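Local coordinates for 450aa long hypothetical fmu protein (Pyrococcus horikoshii, PDB 2YXL) that is probably an S-adenosyl-L-methionine-dependent RNA cytosine 5-methyltransferase of the RsmB/NOP family, and binds the cofactor analogue sinefungin, at residues Thr54-Asp59 against Ala93-Leu98; Glu73-Thr78 against Trp131-Lys136. One frame throughout, in Å; residues are numbered along the deposited sequence.

Interaction 1: Thr54-Asp59 against Ala93-Leu98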
loop_
_atom_site.group_PDB
_atom_site.type_symbol
_atom_site.label_atom_id
_atom_site.label_comp_id
_atom_site.label_asym_id
_atom_site.label_seq_id
_atom_site.Cartn_x
_atom_site.Cartn_y
_atom_site.Cartn_z
ATOM N N THR A 54 0.400 -17.181 -0.826
ATOM C CA THR A 54 0.358 -15.756 -1.168
ATOM C C THR A 54 -0.941 -15.417 -1.900
ATOM O O THR A 54 -1.584 -14.408 -1.605
ATOM C CB THR A 54 1.587 -15.340 -2.018
ATOM O OG1 THR A 54 2.777 -15.505 -1.241
ATOM C CG2 THR A 54 1.495 -13.885 -2.472
ATOM N N MET A 55 -1.320 -16.274 -2.845
ATOM C CA MET A 55 -2.579 -16.135 -3.571
ATOM C C MET A 55 -3.775 -16.150 -2.609
ATOM O O MET A 55 -4.673 -15.313 -2.721
ATOM C CB MET A 55 -2.694 -17.234 -4.640
ATOM C CG MET A 55 -3.983 -17.223 -5.461
ATOM S SD MET A 55 -5.365 -18.047 -4.633
ATOM C CE MET A 55 -4.893 -19.777 -4.773
ATOM N N ILE A 56 -3.774 -17.092 -1.666
ATOM C CA ILE A 56 -4.836 -17.191 -0.658
ATOM C C ILE A 56 -4.851 -15.951 0.247
ATOM O O ILE A 56 -5.917 -15.398 0.536
ATOM C CB ILE A 56 -4.719 -18.499 0.177
ATOM C CG1 ILE A 56 -4.980 -19.724 -0.714
ATOM C CG2 ILE A 56 -5.684 -18.485 1.374
ATOM C CD1 ILE A 56 -4.711 -21.064 -0.045
ATOM N N PHE A 57 -3.662 -15.518 0.663
ATOM C CA PHE A 57 -3.487 -14.316 1.476
ATOM C C PHE A 57 -4.216 -13.114 0.874
ATOM O O PHE A 57 -5.044 -12.489 1.543
ATOM C CB PHE A 57 -1.992 -14.017 1.658
ATOM C CG PHE A 57 -1.704 -12.799 2.492
ATOM C CD1 PHE A 57 -1.464 -11.566 1.888
ATOM C CD2 PHE A 57 -1.657 -12.886 3.883
ATOM C CE1 PHE A 57 -1.192 -10.432 2.656
ATOM C CE2 PHE A 57 -1.386 -11.760 4.661
ATOM C CZ PHE A 57 -1.150 -10.529 4.044
ATOM N N TYR A 58 -3.921 -12.808 -0.386
ATOM C CA TYR A 58 -4.552 -11.678 -1.068
ATOM C C TYR A 58 -6.027 -11.899 -1.396
ATOM O O TYR A 58 -6.790 -10.940 -1.485
ATOM C CB TYR A 58 -3.773 -11.282 -2.329
ATOM C CG TYR A 58 -2.457 -10.597 -2.036
ATOM C CD1 TYR A 58 -1.251 -11.160 -2.450
ATOM C CD2 TYR A 58 -2.417 -9.389 -1.329
ATOM C CE1 TYR A 58 -0.038 -10.537 -2.182
ATOM C CE2 TYR A 58 -1.208 -8.759 -1.050
ATOM C CZ TYR A 58 -0.024 -9.337 -1.481
ATOM O OH TYR A 58 1.177 -8.722 -1.215
ATOM N N ASP A 59 -6.425 -13.154 -1.579
ATOM C CA ASP A 59 -7.830 -13.482 -1.787
ATOM C C ASP A 59 -8.647 -13.158 -0.531
ATOM O O ASP A 59 -9.760 -12.637 -0.628
ATOM C CB ASP A 59 -7.985 -14.958 -2.167
ATOM C CG ASP A 59 -9.328 -15.262 -2.805
ATOM O OD1 ASP A 59 -9.678 -14.617 -3.811
ATOM O OD2 ASP A 59 -10.029 -16.165 -2.311
ATOM N N ALA A 93 -10.436 -20.438 6.828
ATOM C CA ALA A 93 -11.284 -21.605 6.573
ATOM C C ALA A 93 -12.439 -21.303 5.617
ATOM O O ALA A 93 -12.720 -22.094 4.717
ATOM C CB ALA A 93 -11.806 -22.192 7.882
ATOM N N VAL A 94 -13.097 -20.163 5.816
ATOM C CA VAL A 94 -14.214 -19.748 4.962
ATOM C C VAL A 94 -13.745 -19.498 3.527
ATOM O O VAL A 94 -14.403 -19.915 2.573
ATOM C CB VAL A 94 -14.956 -18.506 5.540
ATOM C CG1 VAL A 94 -15.897 -17.883 4.505
ATOM C CG2 VAL A 94 -15.727 -18.887 6.805
ATOM N N ASP A 95 -12.596 -18.843 3.384
ATOM C CA ASP A 95 -12.021 -18.572 2.067
ATOM C C ASP A 95 -11.622 -19.854 1.334
ATOM O O ASP A 95 -11.859 -19.992 0.129
ATOM C CB ASP A 95 -10.809 -17.653 2.195
ATOM C CG ASP A 95 -10.318 -17.154 0.860
ATOM O OD1 ASP A 95 -9.199 -17.534 0.457
ATOM O OD2 ASP A 95 -11.057 -16.389 0.205
ATOM N N ILE A 96 -11.015 -20.784 2.067
ATOM C CA ILE A 96 -10.580 -22.051 1.491
ATOM C C ILE A 96 -11.785 -22.905 1.083
ATOM O O ILE A 96 -11.801 -23.478 -0.008
ATOM C CB ILE A 96 -9.587 -22.799 2.423
ATOM C CG1 ILE A 96 -8.197 -22.163 2.307
ATOM C CG2 ILE A 96 -9.509 -24.275 2.075
ATOM C CD1 ILE A 96 -7.188 -22.630 3.339
ATOM N N ALA A 97 -12.798 -22.953 1.948
ATOM C CA ALA A 97 -14.007 -23.741 1.693
ATOM C C ALA A 97 -14.854 -23.199 0.540
ATOM O O ALA A 97 -15.386 -23.972 -0.254
ATOM C CB ALA A 97 -14.848 -23.863 2.957
ATOM N N LEU A 98 -14.974 -21.878 0.450
ATOM C CA LEU A 98 -15.827 -21.259 -0.564
ATOM C C LEU A 98 -15.176 -21.139 -1.936
ATOM O O LEU A 98 -15.861 -21.236 -2.952
ATOM C CB LEU A 98 -16.307 -19.873 -0.118
ATOM C CG LEU A 98 -17.292 -19.721 1.046
ATOM C CD1 LEU A 98 -17.748 -18.267 1.131
ATOM C CD2 LEU A 98 -18.492 -20.654 0.921
#
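Within the segments Thr54-Asp59 and Ala93-Leu98, Asp59 and Asp95 bring their CA atoms nearest, 7.6 Å apart. The segments' axes come within 10.4 Å and run at 108° to each other, and four side chains, Ile56, Asp59, Asp95 and Ile96, carry the contact between them. Each aspartate places its CG opposite its own backbone N (chi1 -162° for Asp59), which sends both carboxylates across the gap. Their planes are turned 52° apart, and Asp59 OD2 lies 2.7 Å from Asp95 OD2. Lys63, in a salt bridge to Asp59 OD1, the other oxygen, probably offsets some of the negative charge, while His100 gives Asp95 OD1 a weak hydrogen bond. Beside this polar centre, Ile56 lays CG2 3.8 Å from Asp95 OD1, and its CD1 meets Ile96 CG1 at 4.3 Å. With an alanine in place of Asp95, His100 would probably lose this acceptor and a gap would open beside Ile56 and Asp59. The arrangement is helix-helix packing of helix 84-99 on helix 47-75, the segments steeply inclined, within an all-helical N-terminal region consistent with the NusB-like domain of bacterial RsmB.

Interaction 2: Glu73-Thr78 against Trp131-Lys136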
loop_
_atom_site.group_PDB
_atom_site.type_symbol
_atom_site.label_atom_id
_atom_site.label_comp_id
_atom_site.label_asym_id
_atom_site.label_seq_id
_atom_site.Cartn_x
_atom_site.Cartn_y
_atom_site.Cartn_z
ATOM N N GLU A 73 -23.135 -15.022 9.566
ATOM C CA GLU A 73 -24.273 -15.897 9.292
ATOM C C GLU A 73 -24.121 -17.240 9.998
ATOM O O GLU A 73 -25.083 -17.763 10.564
ATOM C CB GLU A 73 -24.438 -16.129 7.784
ATOM C CG GLU A 73 -24.903 -14.912 6.999
ATOM C CD GLU A 73 -25.099 -15.200 5.513
ATOM O OE1 GLU A 73 -25.573 -16.307 5.163
ATOM O OE2 GLU A 73 -24.789 -14.308 4.690
ATOM N N ILE A 74 -22.908 -17.785 9.966
ATOM C CA ILE A 74 -22.625 -19.096 10.547
ATOM C C ILE A 74 -22.537 -19.019 12.067
ATOM O O ILE A 74 -23.190 -19.786 12.774
ATOM C CB ILE A 74 -21.324 -19.706 9.956
ATOM C CG1 ILE A 74 -21.502 -19.997 8.460
ATOM C CG2 ILE A 74 -20.910 -20.969 10.718
ATOM C CD1 ILE A 74 -20.200 -20.202 7.703
ATOM N N VAL A 75 -21.736 -18.075 12.555
ATOM C CA VAL A 75 -21.416 -17.951 13.976
ATOM C C VAL A 75 -22.514 -17.248 14.781
ATOM O O VAL A 75 -22.786 -17.628 15.916
ATOM C CB VAL A 75 -20.049 -17.239 14.161
ATOM C CG1 VAL A 75 -19.877 -16.697 15.572
ATOM C CG2 VAL A 75 -18.912 -18.187 13.800
ATOM N N GLY A 76 -23.136 -16.227 14.196
ATOM C CA GLY A 76 -24.195 -15.478 14.873
ATOM C C GLY A 76 -23.840 -14.038 15.207
ATOM O O GLY A 76 -24.729 -13.216 15.434
ATOM N N VAL A 77 -22.543 -13.734 15.243
ATOM C CA VAL A 77 -22.055 -12.383 15.538
ATOM C C VAL A 77 -20.942 -11.977 14.576
ATOM O O VAL A 77 -20.331 -12.829 13.928
ATOM C CB VAL A 77 -21.514 -12.260 16.992
ATOM C CG1 VAL A 77 -22.635 -12.437 18.017
ATOM C CG2 VAL A 77 -20.381 -13.258 17.240
ATOM N N THR A 78 -20.668 -10.678 14.493
ATOM C CA THR A 78 -19.501 -10.205 13.753
ATOM C C THR A 78 -18.218 -10.869 14.282
ATOM O O THR A 78 -18.055 -11.025 15.494
ATOM C CB THR A 78 -19.366 -8.662 13.768
ATOM O OG1 THR A 78 -18.126 -8.293 13.153
ATOM C CG2 THR A 78 -19.415 -8.099 15.197
ATOM N N TRP A 131 -12.986 -25.936 16.077
ATOM C CA TRP A 131 -13.231 -27.330 15.733
ATOM C C TRP A 131 -14.727 -27.613 15.591
ATOM O O TRP A 131 -15.148 -28.301 14.656
ATOM C CB TRP A 131 -12.611 -28.226 16.809
ATOM C CG TRP A 131 -12.445 -29.662 16.420
ATOM C CD1 TRP A 131 -11.352 -30.230 15.828
ATOM C CD2 TRP A 131 -13.392 -30.717 16.612
ATOM N NE1 TRP A 131 -11.561 -31.573 15.635
ATOM C CE2 TRP A 131 -12.804 -31.902 16.106
ATOM C CE3 TRP A 131 -14.681 -30.780 17.159
ATOM C CZ2 TRP A 131 -13.463 -33.139 16.130
ATOM C CZ3 TRP A 131 -15.336 -32.012 17.187
ATOM C CH2 TRP A 131 -14.724 -33.174 16.670
ATOM N N ASP A 132 -15.519 -27.060 16.511
ATOM C CA ASP A 132 -16.977 -27.193 16.507
ATOM C C ASP A 132 -17.663 -26.488 15.331
ATOM O O ASP A 132 -18.792 -26.831 14.980
ATOM C CB ASP A 132 -17.568 -26.669 17.824
ATOM C CG ASP A 132 -17.358 -27.619 18.988
ATOM O OD1 ASP A 132 -17.089 -28.820 18.759
ATOM O OD2 ASP A 132 -17.478 -27.168 20.147
ATOM N N LEU A 133 -16.990 -25.506 14.733
ATOM C CA LEU A 133 -17.576 -24.731 13.637
ATOM C C LEU A 133 -17.239 -25.245 12.235
ATOM O O LEU A 133 -17.936 -24.916 11.268
ATOM C CB LEU A 133 -17.168 -23.259 13.736
ATOM C CG LEU A 133 -17.761 -22.425 14.868
ATOM C CD1 LEU A 133 -16.996 -21.121 14.959
ATOM C CD2 LEU A 133 -19.256 -22.182 14.674
ATOM N N LEU A 134 -16.176 -26.036 12.127
ATOM C CA LEU A 134 -15.655 -26.452 10.826
ATOM C C LEU A 134 -16.687 -27.032 9.849
ATOM O O LEU A 134 -16.736 -26.620 8.690
ATOM C CB LEU A 134 -14.462 -27.397 10.977
ATOM C CG LEU A 134 -13.063 -26.808 10.773
ATOM C CD1 LEU A 134 -12.254 -27.799 9.954
ATOM C CD2 LEU A 134 -13.090 -25.463 10.049
ATOM N N ASP A 135 -17.502 -27.971 10.327
ATOM C CA ASP A 135 -18.529 -28.607 9.501
ATOM C C ASP A 135 -19.569 -27.622 8.963
ATOM O O ASP A 135 -19.962 -27.713 7.797
ATOM C CB ASP A 135 -19.210 -29.758 10.253
ATOM C CG ASP A 135 -18.427 -31.065 10.169
ATOM O OD1 ASP A 135 -18.789 -32.018 10.890
ATOM O OD2 ASP A 135 -17.453 -31.147 9.387
ATOM N N LYS A 136 -20.000 -26.685 9.807
ATOM C CA LYS A 136 -20.936 -25.630 9.402
ATOM C C LYS A 136 -20.378 -24.806 8.240
ATOM O O LYS A 136 -21.105 -24.472 7.301
ATOM C CB LYS A 136 -21.265 -24.711 10.585
ATOM C CG LYS A 136 -22.239 -25.293 11.613
ATOM C CD LYS A 136 -23.691 -24.885 11.333
ATOM C CE LYS A 136 -24.480 -25.970 10.596
ATOM N NZ LYS A 136 -24.862 -27.104 11.492
#
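Val75 and Leu133 meet nearly at right angles, the valine presenting one methyl to the forked end of the leucine. Val75 CG2 approaches Leu133 CD1 to 3.7 Å and stands 4.1 Å from CD2, so a single methyl sits against both prongs. A different geometry governs the neighbouring pair: Ile74 and Lys136 run past each other in opposite directions. Ile74 CG2, set opposite the backbone N by chi1 of -65°, touches Lys136 CB at 3.8 Å. Only the base of the lysine therefore serves as packing surface, while its chain, bent at chi2, chi3 and chi4, carries the ammonium away from the contact. The same Ile74 CG2 also reaches toward Leu133 CD2 at 4.5 Å, linking the two pairs. Ile137 adds to the apolar surroundings of Ile74, and Leu90 to those of Leu133. Just beyond Val75 the helix ends at Gly76, whose positive phi of 113° would jam any side chain against the carbonyl O of Val75. This is plain apolar packing of a helix C-terminal end: the last turn of helix 47-75 rests on helix 124-138, at the surface of the helical N-terminal region and away from the cofactor pocket.

Both interactions draw on helix 47-75, which is held at two levels: partway along its length by helix 84-99 in interaction 1, and at its C-terminal end by helix 124-138 in interaction 2. Their centres lie about 17 Å apart, and Ala93 CB of interaction 1 packs against Leu134 CD2 of interaction 2 at 4.1 Å, so the two partner helices also touch each other. The chemistry runs against the simple expectation for depth. Interaction 1 is buried and places acidic groups there, with a lysine that probably offsets part of the charge; interaction 2 lies at the surface, yet joins its helices through methyl and methylene groups. Nearly equal areas, 176 and 175 Å², are buried in each.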